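Local coordinates for reticulocyte-binding protein 2a (Plasmodium vivax, PDB 4Z8N), which probably binds red blood cells through this helical erythrocyte-binding domain during invasion by the malaria parasite, at residues L5-S11 and Y111-Q116; E33-I38 and L252-A257; L59-I63 and Y122-M126; A203-Q208 and L283-Y288. All coordinates share one frame; numbering follows the deposited sequence.

Interaction 1: L5-S11 and Y111-Q116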
loop_
_atom_site.group_PDB
_atom_site.type_symbol
_atom_site.label_atom_id
_atom_site.label_comp_id
_atom_site.label_asym_id
_atom_site.label_seq_id
_atom_site.Cartn_x
_atom_site.Cartn_y
_atom_site.Cartn_z
ATOM N N LEU A 5 -4.476 -0.397 10.072
ATOM C CA LEU A 5 -3.701 0.457 9.172
ATOM C C LEU A 5 -2.391 -0.194 8.731
ATOM O O LEU A 5 -1.694 0.330 7.866
ATOM C CB LEU A 5 -3.406 1.806 9.829
ATOM C CG LEU A 5 -4.610 2.716 10.063
ATOM C CD1 LEU A 5 -4.162 4.146 10.327
ATOM C CD2 LEU A 5 -5.564 2.659 8.883
ATOM N N ARG A 6 -2.063 -1.335 9.324
ATOM C CA ARG A 6 -0.871 -2.077 8.928
ATOM C C ARG A 6 -1.000 -2.662 7.525
ATOM O O ARG A 6 0.005 -2.990 6.893
ATOM C CB ARG A 6 -0.579 -3.197 9.927
ATOM C CG ARG A 6 0.056 -2.720 11.222
ATOM C CD ARG A 6 0.510 -3.888 12.085
ATOM N NE ARG A 6 -0.606 -4.720 12.527
ATOM C CZ ARG A 6 -0.472 -5.800 13.289
ATOM N NH1 ARG A 6 0.731 -6.181 13.697
ATOM N NH2 ARG A 6 -1.540 -6.499 13.648
ATOM N N TYR A 7 -2.233 -2.791 7.038
ATOM C CA TYR A 7 -2.465 -3.454 5.756
ATOM C C TYR A 7 -3.545 -2.798 4.900
ATOM O O TYR A 7 -3.597 -3.021 3.691
ATOM C CB TYR A 7 -2.832 -4.928 5.983
ATOM C CG TYR A 7 -4.064 -5.155 6.840
ATOM C CD1 TYR A 7 -5.339 -5.161 6.284
ATOM C CD2 TYR A 7 -3.948 -5.374 8.208
ATOM C CE1 TYR A 7 -6.464 -5.377 7.070
ATOM C CE2 TYR A 7 -5.062 -5.589 9.000
ATOM C CZ TYR A 7 -6.317 -5.589 8.428
ATOM O OH TYR A 7 -7.422 -5.803 9.223
ATOM N N LEU A 8 -4.408 -1.997 5.513
ATOM C CA LEU A 8 -5.585 -1.514 4.799
ATOM C C LEU A 8 -5.273 -0.362 3.850
ATOM O O LEU A 8 -5.176 0.794 4.256
ATOM C CB LEU A 8 -6.681 -1.092 5.779
ATOM C CG LEU A 8 -8.008 -0.730 5.104
ATOM C CD1 LEU A 8 -8.495 -1.864 4.209
ATOM C CD2 LEU A 8 -9.066 -0.369 6.133
ATOM N N ASP A 9 -5.120 -0.703 2.578
ATOM C CA ASP A 9 -5.013 0.276 1.508
ATOM C C ASP A 9 -6.122 -0.013 0.506
ATOM O O ASP A 9 -6.717 -1.087 0.542
ATOM C CB ASP A 9 -3.640 0.217 0.836
ATOM C CG ASP A 9 -2.515 0.608 1.773
ATOM O OD1 ASP A 9 -2.739 1.475 2.644
ATOM O OD2 ASP A 9 -1.405 0.054 1.638
ATOM N N PHE A 10 -6.401 0.932 -0.385
ATOM C CA PHE A 10 -7.479 0.744 -1.351
ATOM C C PHE A 10 -6.995 0.884 -2.789
ATOM O O PHE A 10 -6.522 1.944 -3.199
ATOM C CB PHE A 10 -8.610 1.735 -1.076
ATOM C CG PHE A 10 -9.156 1.648 0.317
ATOM C CD1 PHE A 10 -9.984 0.598 0.687
ATOM C CD2 PHE A 10 -8.829 2.605 1.264
ATOM C CE1 PHE A 10 -10.480 0.508 1.971
ATOM C CE2 PHE A 10 -9.322 2.522 2.552
ATOM C CZ PHE A 10 -10.151 1.474 2.907
ATOM N N SER A 11 -7.111 -0.201 -3.546
ATOM C CA SER A 11 -6.787 -0.181 -4.968
ATOM C C SER A 11 -8.063 0.005 -5.781
ATOM O O SER A 11 -9.163 -0.029 -5.227
ATOM C CB SER A 11 -6.071 -1.467 -5.378
ATOM O OG SER A 11 -5.306 -1.264 -6.554
ATOM N N TYR A 111 -15.715 3.705 5.739
ATOM C CA TYR A 111 -14.349 4.158 5.982
ATOM C C TYR A 111 -13.606 4.361 4.667
ATOM O O TYR A 111 -12.898 5.350 4.495
ATOM C CB TYR A 111 -13.593 3.164 6.873
ATOM C CG TYR A 111 -12.173 3.583 7.191
ATOM C CD1 TYR A 111 -11.919 4.739 7.919
ATOM C CD2 TYR A 111 -11.090 2.822 6.772
ATOM C CE1 TYR A 111 -10.628 5.131 8.215
ATOM C CE2 TYR A 111 -9.787 3.206 7.066
ATOM C CZ TYR A 111 -9.565 4.362 7.788
ATOM O OH TYR A 111 -8.280 4.756 8.089
ATOM N N LYS A 112 -13.776 3.418 3.742
ATOM C CA LYS A 112 -13.160 3.515 2.423
ATOM C C LYS A 112 -13.570 4.801 1.707
ATOM O O LYS A 112 -12.740 5.467 1.088
ATOM C CB LYS A 112 -13.529 2.301 1.566
ATOM C CG LYS A 112 -13.003 2.368 0.139
ATOM C CD LYS A 112 -13.408 1.138 -0.659
ATOM C CE LYS A 112 -12.829 1.179 -2.065
ATOM N NZ LYS A 112 -13.223 -0.014 -2.866
ATOM N N ASN A 113 -14.849 5.149 1.802
ATOM C CA ASN A 113 -15.361 6.352 1.154
ATOM C C ASN A 113 -14.846 7.626 1.812
ATOM O O ASN A 113 -14.587 8.622 1.137
ATOM C CB ASN A 113 -16.889 6.348 1.151
ATOM C CG ASN A 113 -17.463 5.346 0.171
ATOM O OD1 ASN A 113 -16.830 5.007 -0.829
ATOM N ND2 ASN A 113 -18.670 4.870 0.449
ATOM N N CYS A 114 -14.709 7.588 3.132
ATOM C CA CYS A 114 -14.167 8.715 3.881
ATOM C C CYS A 114 -12.706 8.941 3.492
ATOM O O CYS A 114 -12.249 10.077 3.376
ATOM C CB CYS A 114 -14.300 8.468 5.387
ATOM S SG CYS A 114 -13.590 9.749 6.447
ATOM N N VAL A 115 -11.987 7.844 3.281
ATOM C CA VAL A 115 -10.580 7.899 2.897
ATOM C C VAL A 115 -10.418 8.313 1.435
ATOM O O VAL A 115 -9.574 9.147 1.104
ATOM C CB VAL A 115 -9.892 6.536 3.132
ATOM C CG1 VAL A 115 -8.504 6.511 2.507
ATOM C CG2 VAL A 115 -9.820 6.232 4.620
ATOM N N GLN A 116 -11.240 7.738 0.563
ATOM C CA GLN A 116 -11.153 8.020 -0.866
ATOM C C GLN A 116 -11.891 9.293 -1.274
ATOM O O GLN A 116 -11.964 9.613 -2.459
ATOM C CB GLN A 116 -11.697 6.842 -1.677
ATOM C CG GLN A 116 -10.749 5.664 -1.796
ATOM C CD GLN A 116 -11.300 4.581 -2.700
ATOM O OE1 GLN A 116 -12.500 4.539 -2.975
ATOM N NE2 GLN A 116 -10.425 3.703 -3.179
#
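Phe10 and Lys112 carry this contact, in which a small antiparallel beta hairpin near the N-terminus (strands 9-11 and 17-19) lies against the C-terminal end of helix 94-115. The short axes of strand and helix run nearly perpendicular, at 80°. The Phe10 ring lies beside the helix, and the extended Lys112 chain passes over one of its faces. This is a CH-pi contact: Lys112 CG stands 3.8 Å from the centroid of the Phe10 ring, 21° off the ring normal. With CG anti to its own backbone N (chi1 176°) and every later torsion extended, the lysine lays its methylenes on the ring and carries its ammonium group onward, so the long aliphatic stem suits a partly exposed place at the margin. Tyr111 comes to the same phenylalanine from another direction, its CD2 near the plane of the Phe10 ring and 4.2 Å from Phe10 CZ. Val115 CG1 approaches that ring obliquely.

Toward the N-terminus of segment 5-11 the apolar contacts pass to leucines. Leu8 CD2 meets the edge of the tyrosine, 3.8 Å from Tyr111 CE2, while Leu5 reaches the phenol end, with Leu5 CD2 3.5 Å from Tyr111 OH. Between Leu8 and Phe10, Asp9 turns its side chain away from the helix and pairs with Arg269 and His221, whereas the backbone of Phe10 is bonded to Ile18 across the hairpin. Two residues before Gln116, Cys114 ties the helix to Cys70 by a disulfide. The extended Gln116 chain finishes the contact by bringing its NE2 to 3.4 Å from Phe10 CB.

Interaction 2: E33-I38 and L252-A257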
loop_
_atom_site.group_PDB
_atom_site.type_symbol
_atom_site.label_atom_id
_atom_site.label_comp_id
_atom_site.label_asym_id
_atom_site.label_seq_id
_atom_site.Cartn_x
_atom_site.Cartn_y
_atom_site.Cartn_z
ATOM N N GLU A 33 11.037 12.678 -3.723
ATOM C CA GLU A 33 12.223 12.139 -4.385
ATOM C C GLU A 33 12.886 13.169 -5.290
ATOM O O GLU A 33 14.110 13.301 -5.295
ATOM C CB GLU A 33 11.868 10.890 -5.198
ATOM C CG GLU A 33 11.540 9.683 -4.342
ATOM C CD GLU A 33 12.687 9.297 -3.428
ATOM O OE1 GLU A 33 13.852 9.359 -3.876
ATOM O OE2 GLU A 33 12.424 8.944 -2.260
ATOM N N ILE A 34 12.073 13.892 -6.055
ATOM C CA ILE A 34 12.575 14.941 -6.938
ATOM C C ILE A 34 13.310 16.011 -6.135
ATOM O O ILE A 34 14.317 16.561 -6.588
ATOM C CB ILE A 34 11.431 15.590 -7.747
ATOM C CG1 ILE A 34 10.844 14.585 -8.736
ATOM C CG2 ILE A 34 11.924 16.813 -8.509
ATOM C CD1 ILE A 34 11.833 14.115 -9.779
ATOM N N LYS A 35 12.816 16.274 -4.928
ATOM C CA LYS A 35 13.360 17.327 -4.078
ATOM C C LYS A 35 14.868 17.208 -3.865
ATOM O O LYS A 35 15.584 18.199 -3.979
ATOM C CB LYS A 35 12.646 17.338 -2.726
ATOM C CG LYS A 35 13.142 18.414 -1.777
ATOM C CD LYS A 35 12.321 18.444 -0.498
ATOM C CE LYS A 35 11.153 19.406 -0.615
ATOM N NZ LYS A 35 11.541 20.792 -0.218
ATOM N N TYR A 36 15.361 16.008 -3.571
ATOM C CA TYR A 36 16.802 15.853 -3.377
ATOM C C TYR A 36 17.483 15.238 -4.600
ATOM O O TYR A 36 18.705 15.079 -4.628
ATOM C CB TYR A 36 17.100 15.031 -2.119
ATOM C CG TYR A 36 16.648 13.589 -2.150
ATOM C CD1 TYR A 36 17.501 12.585 -2.594
ATOM C CD2 TYR A 36 15.386 13.225 -1.703
ATOM C CE1 TYR A 36 17.101 11.261 -2.610
ATOM C CE2 TYR A 36 14.976 11.903 -1.717
ATOM C CZ TYR A 36 15.838 10.926 -2.171
ATOM O OH TYR A 36 15.440 9.608 -2.186
ATOM N N TYR A 37 16.690 14.913 -5.615
ATOM C CA TYR A 37 17.231 14.448 -6.887
ATOM C C TYR A 37 18.032 15.563 -7.565
ATOM O O TYR A 37 19.153 15.343 -8.025
ATOM C CB TYR A 37 16.101 13.971 -7.809
ATOM C CG TYR A 37 16.550 13.086 -8.955
ATOM C CD1 TYR A 37 17.295 13.599 -10.013
ATOM C CD2 TYR A 37 16.213 11.736 -8.986
ATOM C CE1 TYR A 37 17.704 12.793 -11.058
ATOM C CE2 TYR A 37 16.611 10.923 -10.031
ATOM C CZ TYR A 37 17.357 11.458 -11.065
ATOM O OH TYR A 37 17.760 10.654 -12.108
ATOM N N ILE A 38 17.449 16.757 -7.611
ATOM C CA ILE A 38 18.025 17.885 -8.344
ATOM C C ILE A 38 18.838 18.830 -7.460
ATOM O O ILE A 38 18.995 20.011 -7.781
ATOM C CB ILE A 38 16.922 18.702 -9.042
ATOM C CG1 ILE A 38 15.917 19.224 -8.010
ATOM C CG2 ILE A 38 16.219 17.855 -10.087
ATOM C CD1 ILE A 38 14.861 20.145 -8.588
ATOM N N LEU A 252 14.489 11.339 -18.264
ATOM C CA LEU A 252 15.371 10.396 -17.586
ATOM C C LEU A 252 15.274 10.582 -16.075
ATOM O O LEU A 252 15.168 9.610 -15.325
ATOM C CB LEU A 252 16.819 10.567 -18.056
ATOM C CG LEU A 252 17.221 9.832 -19.337
ATOM C CD1 LEU A 252 18.688 10.067 -19.652
ATOM C CD2 LEU A 252 16.933 8.341 -19.216
ATOM N N TYR A 253 15.302 11.840 -15.641
ATOM C CA TYR A 253 15.139 12.174 -14.231
ATOM C C TYR A 253 13.800 11.670 -13.702
ATOM O O TYR A 253 13.738 10.971 -12.690
ATOM C CB TYR A 253 15.228 13.688 -14.009
ATOM C CG TYR A 253 16.622 14.285 -14.031
ATOM C CD1 TYR A 253 17.708 13.572 -14.524
ATOM C CD2 TYR A 253 16.847 15.570 -13.548
ATOM C CE1 TYR A 253 18.981 14.128 -14.539
ATOM C CE2 TYR A 253 18.111 16.133 -13.559
ATOM C CZ TYR A 253 19.174 15.410 -14.054
ATOM O OH TYR A 253 20.429 15.976 -14.061
ATOM N N PHE A 254 12.731 12.030 -14.404
ATOM C CA PHE A 254 11.374 11.765 -13.941
ATOM C C PHE A 254 11.042 10.276 -13.949
ATOM O O PHE A 254 10.385 9.780 -13.036
ATOM C CB PHE A 254 10.363 12.533 -14.796
ATOM C CG PHE A 254 10.470 14.032 -14.671
ATOM C CD1 PHE A 254 11.182 14.610 -13.631
ATOM C CD2 PHE A 254 9.854 14.860 -15.594
ATOM C CE1 PHE A 254 11.281 15.985 -13.516
ATOM C CE2 PHE A 254 9.948 16.238 -15.484
ATOM C CZ PHE A 254 10.663 16.800 -14.444
ATOM N N ASP A 255 11.491 9.567 -14.979
ATOM C CA ASP A 255 11.270 8.127 -15.064
ATOM C C ASP A 255 11.959 7.397 -13.916
ATOM O O ASP A 255 11.386 6.492 -13.314
ATOM C CB ASP A 255 11.766 7.583 -16.405
ATOM C CG ASP A 255 10.831 7.920 -17.554
ATOM O OD1 ASP A 255 9.871 8.690 -17.339
ATOM O OD2 ASP A 255 11.061 7.421 -18.676
ATOM N N SER A 256 13.189 7.801 -13.618
ATOM C CA SER A 256 13.969 7.198 -12.542
ATOM C C SER A 256 13.301 7.389 -11.190
ATOM O O SER A 256 13.134 6.437 -10.429
ATOM C CB SER A 256 15.377 7.792 -12.504
ATOM O OG SER A 256 16.060 7.544 -13.715
ATOM N N ALA A 257 12.930 8.629 -10.898
ATOM C CA ALA A 257 12.329 8.968 -9.617
ATOM C C ALA A 257 10.969 8.299 -9.455
ATOM O O ALA A 257 10.612 7.869 -8.361
ATOM C CB ALA A 257 12.201 10.476 -9.475
#
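Tyr37 stretches its ring toward the opposite helix because its CG lies anti to the backbone N (chi1 -162°), whereas Tyr253, with CG anti to the carbonyl carbon, swings its ring round to receive it. Tyr37 CE1 therefore sits over one face of the Tyr253 ring, 3.5 Å from Tyr253 CG and displaced toward the rim. The two planes are turned by 47° and the centroids are 4.9 Å apart, an oblique pairing that is neither stacked nor T-shaped. The phenol end of Tyr37 runs on beyond the ring, placing Tyr37 OH 3.7 Å from Ser256 CB. Serine is small enough to let it pass, and its own hydroxyl is turned back onto the helix, Ser256 OG donating to Leu252 O at 2.8 Å. Alanine allows close approach next door: Ile34 CD1 comes within 3.7 Å of Ala257 CB and also touches Phe254 CD1. Ile38, where helix 26-37 gives out, lays CG2 obliquely against the Tyr253 ring, 4.2 Å from Tyr253 CD2.

This is helix-to-helix packing within the helical erythrocyte-binding domain, joining helix 26-37 to helix 246-297, with the segment axes 131° apart in direction. Helix 149-162 packs on Tyr37 through Met154 and Tyr158, helix 42-69 brings Tyr48 against Ile34 and Ile38, and Tyr253 OH is bonded to His41 in the turn that links helices 26-37 and 42-69.

Interaction 3: L59-I63 and Y122-M126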
loop_
_atom_site.group_PDB
_atom_site.type_symbol
_atom_site.label_atom_id
_atom_site.label_comp_id
_atom_site.label_asym_id
_atom_site.label_seq_id
_atom_site.Cartn_x
_atom_site.Cartn_y
_atom_site.Cartn_z
ATOM N N LEU A 59 -1.207 20.775 0.382
ATOM C CA LEU A 59 -1.966 19.638 -0.128
ATOM C C LEU A 59 -1.873 18.450 0.824
ATOM O O LEU A 59 -2.881 17.815 1.134
ATOM C CB LEU A 59 -1.476 19.237 -1.521
ATOM C CG LEU A 59 -2.117 17.981 -2.120
ATOM C CD1 LEU A 59 -3.624 18.141 -2.249
ATOM C CD2 LEU A 59 -1.497 17.647 -3.465
ATOM N N MET A 60 -0.659 18.158 1.285
ATOM C CA MET A 60 -0.439 17.067 2.230
ATOM C C MET A 60 -1.204 17.308 3.530
ATOM O O MET A 60 -1.761 16.379 4.117
ATOM C CB MET A 60 1.055 16.896 2.525
ATOM C CG MET A 60 1.357 15.816 3.551
ATOM S SD MET A 60 0.848 14.171 2.992
ATOM C CE MET A 60 2.253 13.681 1.993
ATOM N N SER A 61 -1.230 18.561 3.968
ATOM C CA SER A 61 -1.932 18.929 5.191
ATOM C C SER A 61 -3.432 18.683 5.057
ATOM O O SER A 61 -4.073 18.195 5.986
ATOM C CB SER A 61 -1.661 20.392 5.543
ATOM O OG SER A 61 -0.289 20.596 5.839
ATOM N N SER A 62 -3.983 19.015 3.894
ATOM C CA SER A 62 -5.405 18.817 3.634
ATOM C C SER A 62 -5.760 17.332 3.602
ATOM O O SER A 62 -6.807 16.923 4.107
ATOM C CB SER A 62 -5.808 19.482 2.317
ATOM O OG SER A 62 -5.607 20.884 2.376
ATOM N N ILE A 63 -4.882 16.531 3.006
ATOM C CA ILE A 63 -5.061 15.086 2.965
ATOM C C ILE A 63 -4.976 14.500 4.369
ATOM O O ILE A 63 -5.824 13.708 4.777
ATOM C CB ILE A 63 -4.009 14.410 2.066
ATOM C CG1 ILE A 63 -4.153 14.894 0.622
ATOM C CG2 ILE A 63 -4.134 12.892 2.135
ATOM C CD1 ILE A 63 -3.082 14.362 -0.307
ATOM N N TYR A 122 -7.725 15.763 -5.342
ATOM C CA TYR A 122 -6.349 15.568 -4.891
ATOM C C TYR A 122 -5.419 15.207 -6.046
ATOM O O TYR A 122 -4.345 15.789 -6.192
ATOM C CB TYR A 122 -6.285 14.480 -3.817
ATOM C CG TYR A 122 -6.885 14.892 -2.494
ATOM C CD1 TYR A 122 -6.959 16.231 -2.131
ATOM C CD2 TYR A 122 -7.371 13.944 -1.603
ATOM C CE1 TYR A 122 -7.504 16.616 -0.922
ATOM C CE2 TYR A 122 -7.920 14.320 -0.388
ATOM C CZ TYR A 122 -7.982 15.658 -0.055
ATOM O OH TYR A 122 -8.524 16.043 1.150
ATOM N N THR A 123 -5.840 14.241 -6.860
ATOM C CA THR A 123 -5.064 13.799 -8.016
ATOM C C THR A 123 -4.834 14.935 -9.014
ATOM O O THR A 123 -3.751 15.059 -9.590
ATOM C CB THR A 123 -5.763 12.628 -8.736
ATOM O OG1 THR A 123 -5.936 11.539 -7.822
ATOM C CG2 THR A 123 -4.946 12.157 -9.932
ATOM N N ASP A 124 -5.859 15.761 -9.210
ATOM C CA ASP A 124 -5.778 16.891 -10.130
ATOM C C ASP A 124 -4.705 17.888 -9.704
ATOM O O ASP A 124 -3.941 18.377 -10.532
ATOM C CB ASP A 124 -7.132 17.596 -10.237
ATOM C CG ASP A 124 -8.158 16.779 -11.002
ATOM O OD1 ASP A 124 -7.829 15.647 -11.417
ATOM O OD2 ASP A 124 -9.294 17.269 -11.186
ATOM N N ARG A 125 -4.650 18.180 -8.410
ATOM C CA ARG A 125 -3.671 19.126 -7.885
ATOM C C ARG A 125 -2.255 18.580 -7.983
ATOM O O ARG A 125 -1.316 19.325 -8.258
ATOM C CB ARG A 125 -3.990 19.481 -6.436
ATOM C CG ARG A 125 -5.306 20.203 -6.255
ATOM C CD ARG A 125 -5.559 20.445 -4.789
ATOM N NE ARG A 125 -4.561 21.347 -4.221
ATOM C CZ ARG A 125 -4.440 21.601 -2.923
ATOM N NH1 ARG A 125 -5.242 21.001 -2.059
ATOM N NH2 ARG A 125 -3.509 22.437 -2.487
ATOM N N MET A 126 -2.105 17.280 -7.749
ATOM C CA MET A 126 -0.808 16.628 -7.896
ATOM C C MET A 126 -0.372 16.674 -9.354
ATOM O O MET A 126 0.802 16.875 -9.657
ATOM C CB MET A 126 -0.865 15.182 -7.397
ATOM C CG MET A 126 -1.243 15.052 -5.933
ATOM S SD MET A 126 -1.622 13.355 -5.443
ATOM C CE MET A 126 -2.442 13.649 -3.880
#
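Ile63 and Tyr122 make the snug half of this contact: Ile63 CG1 stands almost exactly above the middle of the tyrosine ring, 3.8 Å from its centroid and 5° off the normal, a CH-pi contact that a flat ring and a slim methylene suit well. The Tyr122 hydroxyl passes close to the Ser62 backbone and finds its hydrogen-bond partner in Gln66. Alongside, Leu59 forks over the opposite helix. Its CD2 meets Met126 CG at 3.6 Å, and its CD1 lies 3.8 Å from Tyr122 CD1. Met126, its chain extended beyond CG, reaches Ile63 tip to tip, with Met126 CE 3.7 Å from Ile63 CD1.

The two segments, on helices 42-69 and 119-136, run almost antiparallel (167°) in the domain's helical bundle. Helix 26-37 adds to the buried side, where Met28 touches Leu59 and Gln27 touches Met126.

Toward solvent the packing is of another kind. Arg125, bent at its third torsion (chi3 65°), spreads its guanidinium beside Leu59, whose CD1 lies over one face and 3.3 Å from Arg125 NH1; the group lies flat against this methyl on an otherwise exposed arginine. Ser62, also at this margin, bonds its hydroxyl back to Pro58 O.

Interaction 4: A203-Q208 and L283-Y288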
loop_
_atom_site.group_PDB
_atom_site.type_symbol
_atom_site.label_atom_id
_atom_site.label_comp_id
_atom_site.label_asym_id
_atom_site.label_seq_id
_atom_site.Cartn_x
_atom_site.Cartn_y
_atom_site.Cartn_z
ATOM N N ALA A 203 -16.427 -17.289 12.874
ATOM C CA ALA A 203 -15.189 -16.535 13.073
ATOM C C ALA A 203 -14.057 -17.011 12.155
ATOM O O ALA A 203 -13.289 -16.207 11.633
ATOM C CB ALA A 203 -14.755 -16.617 14.536
ATOM N N ILE A 204 -13.964 -18.326 11.978
ATOM C CA ILE A 204 -12.958 -18.960 11.126
ATOM C C ILE A 204 -13.119 -18.491 9.684
ATOM O O ILE A 204 -12.179 -18.035 9.022
ATOM C CB ILE A 204 -13.092 -20.495 11.198
ATOM C CG1 ILE A 204 -12.623 -21.003 12.554
ATOM C CG2 ILE A 204 -12.323 -21.181 10.101
ATOM C CD1 ILE A 204 -12.768 -22.493 12.719
ATOM N N ASN A 205 -14.345 -18.662 9.220
ATOM C CA ASN A 205 -14.904 -18.079 8.018
ATOM C C ASN A 205 -14.630 -16.597 7.789
ATOM O O ASN A 205 -14.228 -16.229 6.699
ATOM C CB ASN A 205 -16.385 -18.363 8.120
ATOM C CG ASN A 205 -16.763 -19.664 7.473
ATOM O OD1 ASN A 205 -17.112 -19.638 6.305
ATOM N ND2 ASN A 205 -16.349 -20.813 8.095
ATOM N N PHE A 206 -14.814 -15.755 8.805
ATOM C CA PHE A 206 -14.466 -14.332 8.691
ATOM C C PHE A 206 -12.953 -14.061 8.633
ATOM O O PHE A 206 -12.475 -13.248 7.830
ATOM C CB PHE A 206 -15.071 -13.567 9.862
ATOM C CG PHE A 206 -14.589 -12.153 9.981
ATOM C CD1 PHE A 206 -15.056 -11.176 9.119
ATOM C CD2 PHE A 206 -13.687 -11.796 10.970
ATOM C CE1 PHE A 206 -14.629 -9.877 9.232
ATOM C CE2 PHE A 206 -13.256 -10.497 11.088
ATOM C CZ PHE A 206 -13.726 -9.535 10.219
ATOM N N LEU A 207 -12.213 -14.731 9.513
ATOM C CA LEU A 207 -10.764 -14.570 9.610
ATOM C C LEU A 207 -10.027 -15.071 8.361
ATOM O O LEU A 207 -9.143 -14.388 7.854
ATOM C CB LEU A 207 -10.240 -15.289 10.851
ATOM C CG LEU A 207 -8.785 -15.017 11.220
ATOM C CD1 LEU A 207 -8.484 -13.531 11.181
ATOM C CD2 LEU A 207 -8.510 -15.570 12.590
ATOM N N GLN A 208 -10.502 -16.171 7.781
ATOM C CA GLN A 208 -10.020 -16.669 6.500
ATOM C C GLN A 208 -10.262 -15.662 5.402
ATOM O O GLN A 208 -9.431 -15.462 4.567
ATOM C CB GLN A 208 -10.656 -17.999 6.090
ATOM C CG GLN A 208 -10.119 -19.223 6.783
ATOM C CD GLN A 208 -10.916 -20.486 6.537
ATOM O OE1 GLN A 208 -10.522 -21.535 6.942
ATOM N NE2 GLN A 208 -12.029 -20.371 5.892
ATOM N N LEU A 283 -4.342 -16.438 15.501
ATOM C CA LEU A 283 -5.731 -16.507 15.940
ATOM C C LEU A 283 -6.485 -17.606 15.204
ATOM O O LEU A 283 -7.274 -18.338 15.804
ATOM C CB LEU A 283 -6.430 -15.162 15.732
ATOM C CG LEU A 283 -7.919 -15.108 16.083
ATOM C CD1 LEU A 283 -8.170 -15.574 17.512
ATOM C CD2 LEU A 283 -8.456 -13.702 15.881
ATOM N N LEU A 284 -6.238 -17.719 13.901
ATOM C CA LEU A 284 -6.902 -18.723 13.078
ATOM C C LEU A 284 -6.574 -20.135 13.543
ATOM O O LEU A 284 -7.453 -20.994 13.598
ATOM C CB LEU A 284 -6.513 -18.556 11.607
ATOM C CG LEU A 284 -7.171 -19.554 10.647
ATOM C CD1 LEU A 284 -8.686 -19.408 10.673
ATOM C CD2 LEU A 284 -6.638 -19.389 9.234
ATOM N N ALA A 285 -5.307 -20.371 13.874
ATOM C CA ALA A 285 -4.882 -21.682 14.355
ATOM C C ALA A 285 -5.588 -22.022 15.663
ATOM O O ALA A 285 -5.987 -23.166 15.884
ATOM C CB ALA A 285 -3.373 -21.724 14.533
ATOM N N ASN A 286 -5.742 -21.022 16.524
ATOM C CA ASN A 286 -6.469 -21.198 17.776
ATOM C C ASN A 286 -7.949 -21.469 17.530
ATOM O O ASN A 286 -8.562 -22.274 18.229
ATOM C CB ASN A 286 -6.304 -19.968 18.671
ATOM C CG ASN A 286 -4.925 -19.876 19.287
ATOM O OD1 ASN A 286 -4.303 -20.893 19.597
ATOM N ND2 ASN A 286 -4.440 -18.656 19.472
ATOM N N LEU A 287 -8.513 -20.788 16.536
ATOM C CA LEU A 287 -9.907 -20.989 16.154
ATOM C C LEU A 287 -10.135 -22.404 15.634
ATOM O O LEU A 287 -11.145 -23.032 15.953
ATOM C CB LEU A 287 -10.325 -19.963 15.097
ATOM C CG LEU A 287 -10.747 -18.588 15.625
ATOM C CD1 LEU A 287 -10.854 -17.593 14.487
ATOM C CD2 LEU A 287 -12.072 -18.686 16.363
ATOM N N TYR A 288 -9.195 -22.902 14.834
ATOM C CA TYR A 288 -9.254 -24.277 14.344
ATOM C C TYR A 288 -9.262 -25.276 15.501
ATOM O O TYR A 288 -10.047 -26.223 15.504
ATOM C CB TYR A 288 -8.074 -24.578 13.419
ATOM C CG TYR A 288 -8.201 -24.035 12.010
ATOM C CD1 TYR A 288 -9.433 -23.963 11.372
ATOM C CD2 TYR A 288 -7.079 -23.605 11.316
ATOM C CE1 TYR A 288 -9.542 -23.470 10.081
ATOM C CE2 TYR A 288 -7.177 -23.113 10.027
ATOM C CZ TYR A 288 -8.408 -23.047 9.414
ATOM O OH TYR A 288 -8.497 -22.553 8.132
#
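Ala203 O, which accepts a hydrogen bond from Leu207 N at 2.8 Å, closes a helical turn from which Ala203, Ile204 and Leu207 all touch Leu287 of the opposite helix. The bond between Leu287 N and Leu283 O, also 2.8 Å, holds the matching turn on the other side. Leu207 is the central piece. With CG anti to the backbone N (chi1 -170°), it pushes CD2 between the side chains of the opposite helix, 3.6 Å from both Leu283 CG and Leu287 CD1, and against Leu284 as well. Lys280 completes the setting, so Leu207 fits the description of a knob in a hole built from residues spaced three and four apart. Small Ala203 leaves room for the branch end of Leu287, its CB lying 3.8 Å from Leu287 CD2.

Ile204 uses its beta-branch to reach several neighbours. Ile204 CG1 slides past Leu287 CB at 3.6 Å, and Ile204 CG2, also at 3.6 Å, comes obliquely to Tyr288 CE1. One face of the Tyr288 ring rests on Leu284 CD1 of its own helix.

The two segments, 156° apart in direction, join the long helices 199-237 and 246-297. Helix 168-194 closes one flank through Met188 on Ile204 and Gln208, while Glu85 of helix 71-85 lies against Leu207 and Leu283, and Tyr97 of helix 94-115 touches Ala203.

How the interactions relate
Interactions 2 and 4 both draw on helix 246-297, yet their centres are about 45 Å apart, on opposite sides of the chain's centre: this one helix serves two distant parts of the elongated domain. Interactions 1 and 3 are closer neighbours, with nearest atoms about 6 Å apart, because helices 94-115 and 119-136 follow each other in the chain. Between their segments lies Glu120, a calcium ligand seen crystallographically for this protein, though none is bound to this chain in the model. The side chain of Gln116 in interaction 1 is about 9 Å from that of Glu120, and the side chain of Tyr122 in interaction 3 is about 7 Å from that of Glu120. Interaction 3 is nested within the chain loop closed by interaction 2.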